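Local coordinates for sugar ABC transporter substrate-binding protein, BlMnBP1 (Bifidobacterium animalis subsp. lactis ATCC 27673, PDB 6I5R) that binds mannobiose as the solute-binding protein of a sugar ABC transporter, and so probably captures manno-oligosaccharides for uptake into the cell, at residues P236-Y241 with I307-K312; G201-Y206 with Y241-T246; E166-P171 with G301-P306; A208-G213 with Q313-A318. All blocks are in the same frame, centred on the assembly; numbering follows the deposited sequence.

Contact 1. Residues P236-Y241 with I307-K312. With ZN (zinc ion), chain D.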
loop_
_atom_site.group_PDB
_atom_site.type_symbol
_atom_site.label_atom_id
_atom_site.label_comp_id
_atom_site.label_asym_id
_atom_site.label_seq_id
_atom_site.Cartn_x
_atom_site.Cartn_y
_atom_site.Cartn_z
ATOM N N PRO A 236 -11.920 11.750 -20.030
ATOM C CA PRO A 236 -12.412 10.397 -19.759
ATOM C C PRO A 236 -11.318 9.401 -19.476
ATOM O O PRO A 236 -11.613 8.330 -18.917
ATOM C CB PRO A 236 -13.188 10.048 -21.038
ATOM C CG PRO A 236 -12.646 10.990 -22.080
ATOM C CD PRO A 236 -12.406 12.245 -21.335
ATOM N N ASP A 237 -10.228 9.557 -19.726
ATOM C CA ASP A 237 -8.965 8.905 -19.439
ATOM C C ASP A 237 -8.352 9.336 -18.111
ATOM O O ASP A 237 -7.157 9.102 -17.878
ATOM C CB ASP A 237 -7.993 9.177 -20.575
ATOM C CG ASP A 237 -7.701 10.661 -20.762
ATOM O OD1 ASP A 237 -8.295 11.550 -20.066
ATOM O OD2 ASP A 237 -6.841 10.937 -21.646
ATOM N N THR A 238 -9.046 9.930 -17.301
ATOM C CA THR A 238 -8.589 10.227 -15.949
ATOM C C THR A 238 -9.657 9.790 -14.947
ATOM O O THR A 238 -10.707 9.254 -15.302
ATOM C CB THR A 238 -8.303 11.725 -15.739
ATOM O OG1 THR A 238 -9.541 12.458 -15.792
ATOM C CG2 THR A 238 -7.346 12.189 -16.818
ATOM N N HIS A 239 -9.366 10.074 -13.669
ATOM C CA HIS A 239 -10.254 9.815 -12.544
ATOM C C HIS A 239 -10.399 8.301 -12.302
ATOM O O HIS A 239 -9.868 7.494 -13.063
ATOM C CB HIS A 239 -11.598 10.462 -12.808
ATOM C CG HIS A 239 -11.611 11.914 -12.482
ATOM N ND1 HIS A 239 -10.913 12.842 -13.224
ATOM C CD2 HIS A 239 -12.159 12.593 -11.447
ATOM C CE1 HIS A 239 -11.054 14.038 -12.672
ATOM N NE2 HIS A 239 -11.825 13.915 -11.609
ATOM N N PRO A 240 -11.095 7.913 -11.207
ATOM C CA PRO A 240 -11.119 6.478 -10.878
ATOM C C PRO A 240 -11.621 5.580 -12.005
ATOM O O PRO A 240 -11.098 4.480 -12.178
ATOM C CB PRO A 240 -12.016 6.426 -9.636
ATOM C CG PRO A 240 -11.732 7.752 -8.964
ATOM C CD PRO A 240 -11.588 8.750 -10.102
ATOM N N TYR A 241 -12.637 6.011 -12.757
ATOM C CA TYR A 241 -13.143 5.205 -13.869
ATOM C C TYR A 241 -12.014 4.718 -14.770
ATOM O O TYR A 241 -12.008 3.560 -15.210
ATOM C CB TYR A 241 -14.173 6.036 -14.657
ATOM C CG TYR A 241 -14.737 5.379 -15.894
ATOM C CD1 TYR A 241 -14.052 5.457 -17.103
ATOM C CD2 TYR A 241 -15.954 4.694 -15.871
ATOM C CE1 TYR A 241 -14.553 4.858 -18.240
ATOM C CE2 TYR A 241 -16.454 4.078 -17.011
ATOM C CZ TYR A 241 -15.749 4.186 -18.200
ATOM O OH TYR A 241 -16.207 3.619 -19.368
ATOM N N ILE A 307 -1.770 7.181 -16.493
ATOM C CA ILE A 307 -2.742 8.258 -16.579
ATOM C C ILE A 307 -1.978 9.570 -16.581
ATOM O O ILE A 307 -1.003 9.732 -15.842
ATOM C CB ILE A 307 -3.762 8.220 -15.418
ATOM C CG1 ILE A 307 -4.763 7.070 -15.643
ATOM C CG2 ILE A 307 -4.549 9.512 -15.321
ATOM C CD1 ILE A 307 -5.774 6.851 -14.528
ATOM N N THR A 308 -2.396 10.472 -17.456
ATOM C CA THR A 308 -1.876 11.829 -17.526
ATOM C C THR A 308 -3.019 12.789 -17.236
ATOM O O THR A 308 -4.117 12.655 -17.793
ATOM C CB THR A 308 -1.253 12.109 -18.890
ATOM O OG1 THR A 308 -0.210 11.162 -19.153
ATOM C CG2 THR A 308 -0.681 13.524 -18.939
ATOM N N VAL A 309 -2.769 13.728 -16.339
ATOM C CA VAL A 309 -3.755 14.717 -15.917
ATOM C C VAL A 309 -3.281 16.077 -16.415
ATOM O O VAL A 309 -2.288 16.611 -15.901
ATOM C CB VAL A 309 -3.939 14.716 -14.392
ATOM C CG1 VAL A 309 -4.877 15.812 -13.943
ATOM C CG2 VAL A 309 -4.486 13.363 -13.955
ATOM N N ASP A 310 -4.003 16.649 -17.383
ATOM C CA ASP A 310 -3.684 17.976 -17.914
ATOM C C ASP A 310 -2.197 18.070 -18.227
ATOM O O ASP A 310 -1.508 19.026 -17.847
ATOM C CB ASP A 310 -4.096 19.063 -16.920
ATOM C CG ASP A 310 -3.973 20.469 -17.479
ATOM O OD1 ASP A 310 -3.939 20.641 -18.719
ATOM O OD2 ASP A 310 -3.900 21.401 -16.655
ATOM N N GLY A 311 -1.682 17.029 -18.873
ATOM C CA GLY A 311 -0.299 17.012 -19.298
ATOM C C GLY A 311 0.736 16.610 -18.269
ATOM O O GLY A 311 1.929 16.641 -18.591
ATOM N N LYS A 312 0.345 16.230 -17.051
ATOM C CA LYS A 312 1.313 15.806 -16.052
ATOM C C LYS A 312 0.879 14.483 -15.434
ATOM O O LYS A 312 -0.312 14.214 -15.285
ATOM C CB LYS A 312 1.485 16.867 -14.924
ATOM C CG LYS A 312 2.387 16.420 -13.750
ATOM C CD LYS A 312 3.825 16.125 -14.169
ATOM C CE LYS A 312 4.852 16.773 -13.183
ATOM N NZ LYS A 312 6.118 17.295 -13.856
HETATM ZN ZN ZN D . -12.364 15.759 -11.110
HETATM O O HOH W 1 -4.635 9.605 -19.207
HETATM O O HOH W 2 -5.521 13.126 -19.866
HETATM O O HOH W 3 -10.503 16.201 -11.769
HETATM O O HOH W 4 -12.079 17.253 -11.961
HETATM O O HOH W 5 -12.893 15.350 -9.485
HETATM O O HOH W 6 -12.919 17.892 -10.602
HETATM O O HOH W 7 -14.095 15.732 -12.526
#
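Thr238 meets the other segment with its methyl: Thr238 CG2 lies 3.4 Å from Thr308 O and 4.2 Å from Val309 CG2. CG2 of Ile307 closes in on the same methyl, the Thr238 and Ile307 side chains crossing at about a right angle. Ile307 CG2 rests 3.7 Å from Asp237 O.

No direct hydrogen bond joins 236-241 to 307-312. A bridging water supplies a polar link, giving a proton to Asp237 O at 2.9 Å and accepting one from Thr308 N at 3.0 Å.

Further polar bonds hold one side in shape. His239 ND1 donates to Thr238 OG1 (2.9 Å, N-H...O angle 171°), with the oxygen only 5° out of the imidazole plane, while OG1 is also hydrogen-bonded to Ala235 O. Replacing Thr238 with an alanine would probably leave ND1 of His239 without its acceptor and open a gap beside Thr308 O and the CG2 methyls of Ile307 and Val309.

His239 NE2 binds a zinc ion at 2.0 Å, waters filling other positions around the metal. With ND1 fixed by Thr238 and NE2 by the metal, the ring is pinned at both nitrogens, consistent with Thr238 acting as a second-shell residue that orients the metal-binding imidazole.

Contact 2. Residues G201-Y206 with Y241-T246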
loop_
_atom_site.group_PDB
_atom_site.type_symbol
_atom_site.label_atom_id
_atom_site.label_comp_id
_atom_site.label_asym_id
_atom_site.label_seq_id
_atom_site.Cartn_x
_atom_site.Cartn_y
_atom_site.Cartn_z
ATOM N N GLY A 201 -7.006 -5.635 -4.460
ATOM C CA GLY A 201 -7.355 -4.408 -3.759
ATOM C C GLY A 201 -6.401 -3.259 -4.048
ATOM O O GLY A 201 -6.770 -2.091 -3.882
ATOM N N ALA A 202 -5.159 -3.571 -4.430
ATOM C CA ALA A 202 -4.160 -2.551 -4.744
ATOM C C ALA A 202 -4.615 -1.605 -5.842
ATOM O O ALA A 202 -4.155 -0.457 -5.895
ATOM C CB ALA A 202 -2.842 -3.233 -5.140
ATOM N N TRP A 203 -5.537 -2.042 -6.707
ATOM C CA TRP A 203 -6.005 -1.138 -7.745
ATOM C C TRP A 203 -6.642 0.119 -7.166
ATOM O O TRP A 203 -6.645 1.163 -7.828
ATOM C CB TRP A 203 -6.971 -1.876 -8.672
ATOM C CG TRP A 203 -6.238 -2.766 -9.615
ATOM C CD1 TRP A 203 -5.733 -4.003 -9.350
ATOM C CD2 TRP A 203 -5.891 -2.464 -10.971
ATOM N NE1 TRP A 203 -5.101 -4.507 -10.476
ATOM C CE2 TRP A 203 -5.187 -3.576 -11.480
ATOM C CE3 TRP A 203 -6.104 -1.358 -11.807
ATOM C CZ2 TRP A 203 -4.693 -3.609 -12.789
ATOM C CZ3 TRP A 203 -5.624 -1.403 -13.104
ATOM C CH2 TRP A 203 -4.915 -2.515 -13.575
ATOM N N ASP A 204 -7.139 0.064 -5.924
ATOM C CA ASP A 204 -7.692 1.252 -5.291
ATOM C C ASP A 204 -6.619 2.290 -4.985
ATOM O O ASP A 204 -6.948 3.437 -4.678
ATOM C CB ASP A 204 -8.401 0.900 -3.977
ATOM C CG ASP A 204 -9.711 0.118 -4.167
ATOM O OD1 ASP A 204 -10.205 -0.014 -5.302
ATOM O OD2 ASP A 204 -10.260 -0.358 -3.153
ATOM N N GLN A 205 -5.347 1.905 -5.054
ATOM C CA GLN A 205 -4.271 2.815 -4.705
ATOM C C GLN A 205 -3.997 3.840 -5.782
ATOM O O GLN A 205 -3.208 4.759 -5.545
ATOM C CB GLN A 205 -3.000 2.019 -4.435
ATOM C CG GLN A 205 -3.137 1.100 -3.227
ATOM C CD GLN A 205 -1.942 0.198 -3.011
ATOM O OE1 GLN A 205 -0.967 0.236 -3.760
ATOM N NE2 GLN A 205 -2.020 -0.640 -1.973
ATOM N N TYR A 206 -4.641 3.718 -6.935
ATOM C CA TYR A 206 -4.358 4.587 -8.070
ATOM C C TYR A 206 -5.440 5.610 -8.349
ATOM O O TYR A 206 -5.237 6.495 -9.195
ATOM C CB TYR A 206 -4.156 3.744 -9.338
ATOM C CG TYR A 206 -3.048 2.760 -9.151
ATOM C CD1 TYR A 206 -3.267 1.577 -8.472
ATOM C CD2 TYR A 206 -1.787 3.023 -9.599
ATOM C CE1 TYR A 206 -2.258 0.690 -8.244
ATOM C CE2 TYR A 206 -0.770 2.129 -9.386
ATOM C CZ TYR A 206 -1.008 0.952 -8.719
ATOM O OH TYR A 206 0.029 0.067 -8.487
ATOM N N TYR A 241 -12.637 6.011 -12.757
ATOM C CA TYR A 241 -13.143 5.205 -13.869
ATOM C C TYR A 241 -12.014 4.718 -14.770
ATOM O O TYR A 241 -12.008 3.560 -15.210
ATOM C CB TYR A 241 -14.173 6.036 -14.657
ATOM C CG TYR A 241 -14.737 5.379 -15.894
ATOM C CD1 TYR A 241 -14.052 5.457 -17.103
ATOM C CD2 TYR A 241 -15.954 4.694 -15.871
ATOM C CE1 TYR A 241 -14.553 4.858 -18.240
ATOM C CE2 TYR A 241 -16.454 4.078 -17.011
ATOM C CZ TYR A 241 -15.749 4.186 -18.200
ATOM O OH TYR A 241 -16.207 3.619 -19.368
ATOM N N ALA A 242 -11.063 5.593 -15.083
ATOM C CA ALA A 242 -10.036 5.194 -16.031
ATOM C C ALA A 242 -9.146 4.111 -15.454
ATOM O O ALA A 242 -8.532 3.349 -16.209
ATOM C CB ALA A 242 -9.195 6.395 -16.449
ATOM N N VAL A 243 -9.013 4.066 -14.128
ATOM C CA VAL A 243 -8.173 3.057 -13.502
ATOM C C VAL A 243 -8.829 1.695 -13.601
ATOM O O VAL A 243 -8.226 0.723 -14.060
ATOM C CB VAL A 243 -7.906 3.432 -12.036
ATOM C CG1 VAL A 243 -7.153 2.320 -11.305
ATOM C CG2 VAL A 243 -7.157 4.736 -11.956
ATOM N N TYR A 244 -10.075 1.607 -13.157
ATOM C CA TYR A 244 -10.766 0.328 -13.166
ATOM C C TYR A 244 -11.015 -0.163 -14.574
ATOM O O TYR A 244 -10.996 -1.370 -14.801
ATOM C CB TYR A 244 -12.088 0.439 -12.413
ATOM C CG TYR A 244 -11.900 0.809 -10.948
ATOM C CD1 TYR A 244 -11.165 -0.006 -10.101
ATOM C CD2 TYR A 244 -12.425 1.971 -10.437
ATOM C CE1 TYR A 244 -10.982 0.336 -8.776
ATOM C CE2 TYR A 244 -12.233 2.324 -9.124
ATOM C CZ TYR A 244 -11.531 1.491 -8.296
ATOM O OH TYR A 244 -11.377 1.857 -6.966
ATOM N N LYS A 245 -11.252 0.753 -15.519
ATOM C CA LYS A 245 -11.391 0.352 -16.914
ATOM C C LYS A 245 -10.069 -0.162 -17.477
ATOM O O LYS A 245 -10.066 -0.967 -18.405
ATOM C CB LYS A 245 -11.903 1.527 -17.746
ATOM C CG LYS A 245 -12.048 1.238 -19.238
ATOM C CD LYS A 245 -12.693 2.449 -19.912
ATOM C CE LYS A 245 -13.353 2.082 -21.267
ATOM N NZ LYS A 245 -12.322 1.656 -22.254
ATOM N N THR A 246 -8.943 0.314 -16.962
ATOM C CA THR A 246 -7.667 -0.264 -17.373
ATOM C C THR A 246 -7.632 -1.754 -17.079
ATOM O O THR A 246 -7.268 -2.568 -17.937
ATOM C CB THR A 246 -6.520 0.446 -16.665
ATOM O OG1 THR A 246 -6.438 1.805 -17.122
ATOM C CG2 THR A 246 -5.209 -0.275 -16.945
#
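Val243 of the helix points its CG1 between Trp203 and Tyr206, 3.9 Å from Trp203 CE3 and equally far from Tyr206 CB. Its CG1 is anti to the backbone N (chi1 174°), which leaves CG2 to face the backbone of Tyr206, 3.8 Å from Tyr206 O. The six-membered ring of the Trp203 indole meets the helix: its CZ3 comes to 3.5 Å from Val243 O, approaching obliquely, and meets Thr246 CG2 at the ring edge, 4.0 Å away, the two side chains lying at about a right angle. Thr246 OG1 is turned back to bond Ala242 O, and CG2 is left facing the indole.

The partners are one turn of 3-10 helix, 202-205, and helix 239-252, packed in the interior of a solute-binding protein of the periplasmic-binding-protein type. Helices 409-420 and 425-443 add cover, Ile411 touching Trp203 and Trp432 meeting the Tyr244 ring edge to face.

The Asp204 and Tyr244 side chains cross obliquely and meet through their polar ends. Tyr244 OH donates to Asp204 OD1 at 2.8 Å; the oxygen lies in the tyrosine plane, yet the carboxylate is turned 87° against that ring, and the hydroxyl meets OD1 from above the carboxylate, 46° out of its plane. The second oxygen, OD2, is engaged by Lys410 NZ and Asn404 N. A phenylalanine in place of Tyr244 would probably leave the buried OD1 without this donor.

Contact 3. Residues E166-P171 with G301-P306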
loop_
_atom_site.group_PDB
_atom_site.type_symbol
_atom_site.label_atom_id
_atom_site.label_comp_id
_atom_site.label_asym_id
_atom_site.label_seq_id
_atom_site.Cartn_x
_atom_site.Cartn_y
_atom_site.Cartn_z
ATOM N N GLU A 166 8.551 4.354 -25.947
ATOM C CA GLU A 166 8.361 5.223 -24.794
ATOM C C GLU A 166 7.373 4.568 -23.848
ATOM O O GLU A 166 6.546 3.769 -24.270
ATOM C CB GLU A 166 7.831 6.575 -25.228
ATOM C CG GLU A 166 8.813 7.269 -26.127
ATOM C CD GLU A 166 8.154 8.182 -27.120
ATOM O OE1 GLU A 166 7.233 8.958 -26.731
ATOM O OE2 GLU A 166 8.563 8.112 -28.293
ATOM N N LEU A 167 7.473 4.888 -22.564
ATOM C CA LEU A 167 6.547 4.306 -21.607
ATOM C C LEU A 167 5.143 4.871 -21.817
ATOM O O LEU A 167 4.983 6.059 -22.123
ATOM C CB LEU A 167 7.030 4.554 -20.183
ATOM C CG LEU A 167 8.376 3.867 -19.913
ATOM C CD1 LEU A 167 8.887 4.270 -18.518
ATOM C CD2 LEU A 167 8.296 2.354 -20.026
ATOM N N PRO A 168 4.109 4.042 -21.677
ATOM C CA PRO A 168 2.741 4.523 -21.907
ATOM C C PRO A 168 2.313 5.495 -20.822
ATOM O O PRO A 168 2.645 5.320 -19.652
ATOM C CB PRO A 168 1.891 3.240 -21.866
ATOM C CG PRO A 168 2.709 2.243 -21.112
ATOM C CD PRO A 168 4.167 2.597 -21.427
ATOM N N LYS A 169 1.567 6.522 -21.223
ATOM C CA LYS A 169 1.154 7.561 -20.300
ATOM C C LYS A 169 -0.345 7.757 -20.218
ATOM O O LYS A 169 -0.795 8.573 -19.407
ATOM C CB LYS A 169 1.813 8.888 -20.696
ATOM C CG LYS A 169 3.338 8.872 -20.592
ATOM C CD LYS A 169 3.972 10.138 -21.186
ATOM C CE LYS A 169 3.454 11.434 -20.596
ATOM N NZ LYS A 169 3.733 12.611 -21.497
ATOM N N THR A 170 -1.117 7.071 -21.047
ATOM C CA THR A 170 -2.567 7.113 -21.045
ATOM C C THR A 170 -3.076 5.685 -21.075
ATOM O O THR A 170 -2.331 4.758 -21.407
ATOM C CB THR A 170 -3.091 7.859 -22.273
ATOM O OG1 THR A 170 -2.917 6.991 -23.402
ATOM C CG2 THR A 170 -2.302 9.172 -22.448
ATOM N N PRO A 171 -4.344 5.472 -20.740
ATOM C CA PRO A 171 -4.878 4.104 -20.824
ATOM C C PRO A 171 -4.848 3.552 -22.234
ATOM O O PRO A 171 -4.604 2.353 -22.425
ATOM C CB PRO A 171 -6.307 4.256 -20.289
ATOM C CG PRO A 171 -6.182 5.382 -19.276
ATOM C CD PRO A 171 -5.246 6.367 -19.982
ATOM N N GLY A 301 11.906 -2.804 -14.197
ATOM C CA GLY A 301 11.743 -1.374 -14.140
ATOM C C GLY A 301 10.468 -1.019 -13.392
ATOM O O GLY A 301 9.668 -1.873 -13.022
ATOM N N TYR A 302 10.294 0.267 -13.173
ATOM C CA TYR A 302 9.135 0.752 -12.441
ATOM C C TYR A 302 8.669 2.021 -13.130
ATOM O O TYR A 302 9.469 2.926 -13.371
ATOM C CB TYR A 302 9.491 0.996 -10.972
ATOM C CG TYR A 302 8.308 1.322 -10.137
ATOM C CD1 TYR A 302 7.310 0.387 -9.892
ATOM C CD2 TYR A 302 8.211 2.552 -9.553
ATOM C CE1 TYR A 302 6.208 0.727 -9.090
ATOM C CE2 TYR A 302 7.134 2.891 -8.779
ATOM C CZ TYR A 302 6.160 1.984 -8.533
ATOM O OH TYR A 302 5.126 2.433 -7.723
ATOM N N MET A 303 7.400 2.063 -13.498
ATOM C CA MET A 303 6.871 3.203 -14.218
ATOM C C MET A 303 5.648 3.759 -13.524
ATOM O O MET A 303 4.965 3.054 -12.769
ATOM C CB MET A 303 6.485 2.822 -15.650
ATOM C CG MET A 303 5.494 1.688 -15.726
ATOM S SD MET A 303 5.019 1.467 -17.443
ATOM C CE MET A 303 3.472 2.282 -17.404
ATOM N N PRO A 304 5.329 5.015 -13.783
ATOM C CA PRO A 304 4.062 5.559 -13.291
ATOM C C PRO A 304 2.891 4.820 -13.911
ATOM O O PRO A 304 2.985 4.280 -15.014
ATOM C CB PRO A 304 4.114 7.030 -13.726
ATOM C CG PRO A 304 5.583 7.291 -14.042
ATOM C CD PRO A 304 6.097 6.011 -14.564
ATOM N N PHE A 305 1.783 4.785 -13.185
ATOM C CA PHE A 305 0.547 4.291 -13.766
ATOM C C PHE A 305 0.204 5.149 -14.981
ATOM O O PHE A 305 0.382 6.369 -14.948
ATOM C CB PHE A 305 -0.615 4.329 -12.752
ATOM C CG PHE A 305 -1.856 3.562 -13.219
ATOM C CD1 PHE A 305 -2.858 4.205 -13.934
ATOM C CD2 PHE A 305 -1.994 2.207 -12.978
ATOM C CE1 PHE A 305 -3.959 3.519 -14.393
ATOM C CE2 PHE A 305 -3.099 1.517 -13.439
ATOM C CZ PHE A 305 -4.091 2.181 -14.147
ATOM N N PRO A 306 -0.294 4.561 -16.049
ATOM C CA PRO A 306 -0.478 5.319 -17.306
ATOM C C PRO A 306 -1.737 6.177 -17.357
ATOM O O PRO A 306 -2.650 5.960 -18.137
ATOM C CB PRO A 306 -0.492 4.202 -18.357
ATOM C CG PRO A 306 -1.049 3.015 -17.607
ATOM C CD PRO A 306 -0.561 3.121 -16.214
HETATM O O HOH W 8 3.439 5.896 -17.219
#
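Pro306, whose CB faces Pro168 O and Thr170 O at 3.6 Å each, also lays its CD over one face of the neighbouring Phe305 ring, offset toward the rim and 3.3 Å above the plane. The Phe305 ring meets that of Tyr206 as well, their planes at about 45°.

The carbonyl of Pro306 is directed at the peptide joining Thr170 to Pro171. Pro306 O is 3.0 Å from Thr170 C and 3.2 Å from Pro171 CD. Pro171 N, 3.1 Å from Pro306 O, has no hydrogen to offer, so this approach is not a hydrogen bond; a dipolar attraction between the carbonyls may contribute, and the N-terminus of helix 171-184 just beyond would probably favour a carbonyl oxygen here.

Apolar packing continues toward the strand. Met303 CG stands between the backbone N and the carbonyl carbon (chi1 57°), and the chain bends at chi3 (-101°), bringing CE to 3.8 Å from Pro168 CG, with the two side chains at about a right angle. Leu167 CD1 rests on Met303 CB at 4.0 Å. A water is placed to donate to Pro168 O and Pro304 O, although other acceptors compete for its protons.

The loop 166-171 thus runs beside strand 300-304, which pairs antiparallel with strand 139-155 through Met303 and Ile152, and beside the residues after it. At the far end of the loop, Thr170 is the N-cap of helix 171-184, OG1 bonding Glu173 N, and Phe174 of that helix packs on Pro168 and Pro306, while Thr246 of helix 239-252 touches Pro171.

Contact 4. Residues A208-G213 with Q313-A318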
loop_
_atom_site.group_PDB
_atom_site.type_symbol
_atom_site.label_atom_id
_atom_site.label_comp_id
_atom_site.label_asym_id
_atom_site.label_seq_id
_atom_site.Cartn_x
_atom_site.Cartn_y
_atom_site.Cartn_z
ATOM N N ALA A 208 -7.073 8.081 -6.789
ATOM C CA ALA A 208 -7.203 9.416 -6.224
ATOM C C ALA A 208 -6.095 10.271 -6.767
ATOM O O ALA A 208 -6.204 10.793 -7.907
ATOM C CB ALA A 208 -7.242 9.304 -4.687
ATOM N N GLY A 209 -5.014 10.514 -6.036
ATOM C CA GLY A 209 -3.986 11.406 -6.526
ATOM C C GLY A 209 -3.444 11.017 -7.890
ATOM O O GLY A 209 -3.184 11.883 -8.724
ATOM N N ASN A 210 -3.229 9.712 -8.118
ATOM C CA ASN A 210 -2.638 9.291 -9.377
ATOM C C ASN A 210 -3.555 9.586 -10.539
ATOM O O ASN A 210 -3.088 9.928 -11.633
ATOM C CB ASN A 210 -2.342 7.804 -9.391
ATOM C CG ASN A 210 -1.149 7.467 -8.595
ATOM O OD1 ASN A 210 -1.038 7.864 -7.442
ATOM N ND2 ASN A 210 -0.202 6.767 -9.232
ATOM N N ALA A 211 -4.853 9.368 -10.351
ATOM C CA ALA A 211 -5.790 9.499 -11.456
ATOM C C ALA A 211 -6.353 10.908 -11.584
ATOM O O ALA A 211 -6.959 11.217 -12.613
ATOM C CB ALA A 211 -6.933 8.492 -11.312
ATOM N N THR A 212 -6.141 11.778 -10.590
ATOM C CA THR A 212 -6.760 13.098 -10.610
ATOM C C THR A 212 -5.792 14.255 -10.485
ATOM O O THR A 212 -6.180 15.375 -10.806
ATOM C CB THR A 212 -7.797 13.273 -9.480
ATOM O OG1 THR A 212 -7.146 13.295 -8.202
ATOM C CG2 THR A 212 -8.854 12.180 -9.532
ATOM N N GLY A 213 -4.582 14.022 -10.006
ATOM C CA GLY A 213 -3.659 15.073 -9.646
ATOM C C GLY A 213 -4.033 15.874 -8.414
ATOM O O GLY A 213 -3.323 16.822 -8.076
ATOM N N GLN A 313 1.845 13.653 -15.117
ATOM C CA GLN A 313 1.596 12.416 -14.397
ATOM C C GLN A 313 1.832 12.662 -12.919
ATOM O O GLN A 313 2.684 13.472 -12.541
ATOM C CB GLN A 313 2.502 11.304 -14.902
ATOM C CG GLN A 313 2.190 10.913 -16.310
ATOM C CD GLN A 313 2.718 9.561 -16.629
ATOM O OE1 GLN A 313 1.958 8.583 -16.702
ATOM N NE2 GLN A 313 4.012 9.483 -16.857
ATOM N N TYR A 314 1.052 11.964 -12.085
ATOM C CA TYR A 314 1.102 12.096 -10.639
ATOM C C TYR A 314 1.256 10.730 -9.987
ATOM O O TYR A 314 0.771 9.714 -10.505
ATOM C CB TYR A 314 -0.167 12.741 -10.088
ATOM C CG TYR A 314 -0.346 14.178 -10.456
ATOM C CD1 TYR A 314 -0.842 14.524 -11.686
ATOM C CD2 TYR A 314 -0.033 15.202 -9.558
ATOM C CE1 TYR A 314 -1.021 15.843 -12.046
ATOM C CE2 TYR A 314 -0.217 16.530 -9.901
ATOM C CZ TYR A 314 -0.696 16.837 -11.169
ATOM O OH TYR A 314 -0.899 18.133 -11.562
ATOM N N ALA A 315 1.943 10.715 -8.848
ATOM C CA ALA A 315 2.068 9.519 -8.027
ATOM C C ALA A 315 1.992 9.934 -6.565
ATOM O O ALA A 315 2.726 10.825 -6.124
ATOM C CB ALA A 315 3.380 8.774 -8.324
ATOM N N THR A 316 1.089 9.295 -5.822
ATOM C CA THR A 316 0.941 9.548 -4.395
ATOM C C THR A 316 1.967 8.736 -3.619
ATOM O O THR A 316 2.154 7.550 -3.889
ATOM C CB THR A 316 -0.459 9.158 -3.913
ATOM O OG1 THR A 316 -1.436 9.977 -4.574
ATOM C CG2 THR A 316 -0.566 9.292 -2.399
ATOM N N ILE A 317 2.639 9.367 -2.679
ATOM C CA ILE A 317 3.461 8.648 -1.714
ATOM C C ILE A 317 2.635 8.429 -0.467
ATOM O O ILE A 317 2.043 9.376 0.072
ATOM C CB ILE A 317 4.743 9.407 -1.383
ATOM C CG1 ILE A 317 5.618 9.466 -2.622
ATOM C CG2 ILE A 317 5.439 8.710 -0.267
ATOM C CD1 ILE A 317 6.638 10.546 -2.500
ATOM N N ALA A 318 2.582 7.181 -0.022
ATOM C CA ALA A 318 1.757 6.820 1.110
ATOM C C ALA A 318 2.470 5.723 1.882
ATOM O O ALA A 318 3.453 5.140 1.409
ATOM C CB ALA A 318 0.352 6.395 0.662
HETATM O O HOH W 9 -3.787 9.436 -3.637
HETATM O O HOH W 10 -0.894 10.401 -13.158
HETATM O O HOH W 11 0.303 7.782 -12.342
HETATM O O HOH W 12 0.764 6.253 -5.424
#
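Short helix 209-212 packs against strand 314-325, Asn210 meeting Thr316 and Gly213 meeting Tyr314. Asn210 OD1 accepts the backbone N-H of Thr316 at 3.0 Å; the N-H...O angle is 159°, and the donor is tilted 32° from the amide plane. A water also donates to Asn210 OD1, giving that oxygen a second donor. Its ND2 makes a weak hydrogen bond to Ala150 O.

The strand is paired on its own account: its backbone runs parallel to strand 377-379, Ala315 bonding to Glu377 and Ile379 within the protein's large mixed sheet. The helix is therefore attached to this sheet through a side chain that occupies one strand N-H.

Gly213, where the chain leaves the helix with positive phi, sets CA over the centre of the Tyr314 ring, 3.4 Å from the centroid and 6° off the normal, a CH-pi contact. A CB on Gly213 would stand 2.8 Å from Tyr314 CE1. Gly209 has even less room, since a CB there would stand 2.2 Å from Thr316 OG1. A water bridges Gly209 and Thr316, accepting from Gly209 N at 2.9 Å and hydrogen-bonding Thr316 OG1 at 2.6 Å.

How the contacts relate
Contacts 1 and 2 share Tyr241 and helix 239-252, and Ile307 CD1 of contact 1 packs 3.6 Å from Val243 CG2 of contact 2. Contact 4 is about 10 Å from contact 1, centre to centre, and joins it where His239 N lies 2.9 Å from Ala211 O, a probable hydrogen bond. Contact 3 meets contact 1 through Thr308 OG1, 2.7 Å from Lys169 O, and contact 2 through Phe305 against Tyr206. None of the four contacts reaches the mannobiose. The side chain of Tyr206 is about 10 Å from a bound beta-D-mannopyranose (BMA), and the side chain of Thr316 about 14 Å from a bound BMA. Strand 314-325 continues from contact 4 to the pocket residues Asp320 and Tyr321.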